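PDB 4RMM: thioesterase domain-containing protein from Chromobacterium violaceum, which probably hydrolyses acyl-CoA thioesters, although its physiological substrate is not established. Local coordinates for residues 125-128 with 129-133. Residues are numbered along the deposited sequence; the frame is centred on the assembly and turned at random.
Sequences EAWQ and DDRSK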
loop_
_atom_site.group_PDB
_atom_site.type_symbol
_atom_site.label_atom_id
_atom_site.label_comp_id
_atom_site.label_asym_id
_atom_site.label_seq_id
_atom_site.Cartn_x
_atom_site.Cartn_y
_atom_site.Cartn_z
ATOM N N GLU A 125 11.795 7.761 0.018
ATOM C CA GLU A 125 12.810 7.012 0.748
ATOM C C GLU A 125 12.339 6.877 2.179
ATOM O O GLU A 125 11.874 7.834 2.787
ATOM C CB GLU A 125 14.131 7.763 0.734
ATOM C CG GLU A 125 14.695 7.969 -0.640
ATOM C CD GLU A 125 15.685 9.105 -0.666
ATOM O OE1 GLU A 125 16.829 8.907 -0.214
ATOM O OE2 GLU A 125 15.302 10.202 -1.125
ATOM N N ALA A 126 12.456 5.675 2.713
ATOM C CA ALA A 126 12.052 5.441 4.082
ATOM C C ALA A 126 13.288 4.948 4.809
ATOM O O ALA A 126 13.933 3.990 4.391
ATOM C CB ALA A 126 10.938 4.412 4.144
ATOM N N TRP A 127 13.642 5.627 5.886
ATOM C CA TRP A 127 14.819 5.235 6.641
ATOM C C TRP A 127 14.566 5.468 8.110
ATOM O O TRP A 127 13.485 5.900 8.512
ATOM C CB TRP A 127 16.040 6.030 6.171
ATOM C CG TRP A 127 16.045 7.481 6.565
ATOM C CD1 TRP A 127 16.814 8.061 7.540
ATOM C CD2 TRP A 127 15.235 8.535 6.015
ATOM N NE1 TRP A 127 16.532 9.402 7.632
ATOM C CE2 TRP A 127 15.570 9.723 6.710
ATOM C CE3 TRP A 127 14.261 8.592 5.008
ATOM C CZ2 TRP A 127 14.963 10.956 6.430
ATOM C CZ3 TRP A 127 13.655 9.820 4.728
ATOM C CH2 TRP A 127 14.012 10.986 5.440
ATOM N N GLN A 128 15.562 5.156 8.920
ATOM C CA GLN A 128 15.428 5.341 10.344
ATOM C C GLN A 128 16.671 6.019 10.891
ATOM O O GLN A 128 16.668 7.214 11.162
ATOM C CB GLN A 128 15.198 3.991 11.023
ATOM C CG GLN A 128 13.954 3.290 10.520
ATOM C CD GLN A 128 13.662 1.999 11.248
ATOM O OE1 GLN A 128 14.407 1.020 11.127
ATOM N NE2 GLN A 128 12.573 1.983 12.009
ATOM N N ASP A 129 17.744 5.257 11.018
ATOM C CA ASP A 129 18.968 5.793 11.566
ATOM C C ASP A 129 19.860 6.395 10.490
ATOM O O ASP A 129 20.503 7.420 10.713
ATOM C CB ASP A 129 19.701 4.686 12.321
ATOM C CG ASP A 129 20.618 5.220 13.389
ATOM O OD1 ASP A 129 20.193 6.131 14.129
ATOM O OD2 ASP A 129 21.757 4.720 13.496
ATOM N N ASP A 130 19.882 5.772 9.317
ATOM C CA ASP A 130 20.717 6.268 8.232
ATOM C C ASP A 130 20.010 6.242 6.874
ATOM O O ASP A 130 19.715 5.175 6.322
ATOM C CB ASP A 130 22.022 5.463 8.198
ATOM C CG ASP A 130 22.853 5.740 6.967
ATOM O OD1 ASP A 130 22.735 6.841 6.397
ATOM O OD2 ASP A 130 23.640 4.857 6.575
ATOM N N ARG A 131 19.753 7.434 6.344
ATOM C CA ARG A 131 19.082 7.584 5.062
ATOM C C ARG A 131 19.952 7.063 3.930
ATOM O O ARG A 131 19.521 7.011 2.774
ATOM C CB ARG A 131 18.739 9.053 4.828
ATOM C CG ARG A 131 17.827 9.286 3.647
ATOM C CD ARG A 131 17.311 10.702 3.641
ATOM N NE ARG A 131 16.396 10.923 2.528
ATOM C CZ ARG A 131 15.746 12.060 2.314
ATOM N NH1 ARG A 131 15.913 13.081 3.142
ATOM N NH2 ARG A 131 14.929 12.176 1.273
ATOM N N SER A 132 21.180 6.682 4.283
ATOM C CA SER A 132 22.144 6.135 3.336
ATOM C C SER A 132 21.914 4.625 3.239
ATOM O O SER A 132 22.309 3.985 2.268
ATOM C CB SER A 132 23.574 6.434 3.815
ATOM O OG SER A 132 24.344 5.252 3.954
ATOM N N LYS A 133 21.276 4.074 4.271
ATOM C CA LYS A 133 20.941 2.652 4.346
ATOM C C LYS A 133 19.443 2.611 4.647
ATOM O O LYS A 133 19.016 2.197 5.725
ATOM C CB LYS A 133 21.732 1.980 5.471
ATOM C CG LYS A 133 23.238 1.990 5.241
ATOM C CD LYS A 133 23.980 1.334 6.387
ATOM C CE LYS A 133 25.481 1.288 6.118
ATOM N NZ LYS A 133 26.235 0.620 7.223
#
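Glu125 is met by Arg131, which reaches back to it from the loop joining strand 119-127, where Glu125 sits, to strand 136-143, two neighbouring antiparallel strands of the hotdog-fold sheet. Their salt bridge runs from Arg131 NH2 to Glu125 OE2 at 3.1 Å, and a weak second bond joins Arg131 NE to Glu125 OE1 at 3.4 Å. The pair is not coplanar: carboxylate and guanidinium planes stand 50° apart, and NH2 meets OE2 from above the carboxylate plane.

Two residues on, on the same side of the strand, Trp127 puts its indole under Arg131 from CB to the guanidinium carbon. CG of Trp127 sits between its own backbone N and carbonyl carbon (chi1 72°), which turns the ring back beneath the loop. Arg131 runs fully extended from CG to NE and crosses the ring from its five-membered to its six-membered part. Arg131 CB lies almost straight above the five-membered ring of Trp127, 3.4 Å from its centroid, a CH-pi contact; CD follows over the middle of the indole. The guanidinium then lies nearly parallel to the indole, planes 11° apart, in an offset cation-pi stack. Glu125 at its edge and the indole on one face together restrict its rotation, and Gln109 on strand 106-115 takes a further hydrogen bond from NH1.

At Gln128 the strand has ended and the chain swings round; this side chain leads away from the loop, its OE1 accepting from the backbone N of Arg102. Beyond it, a type I turn from Asp130 to Lys133 brings Arg131 over the indole. The turn is closed by Lys133 N bonding to Asp130 O at 2.8 Å.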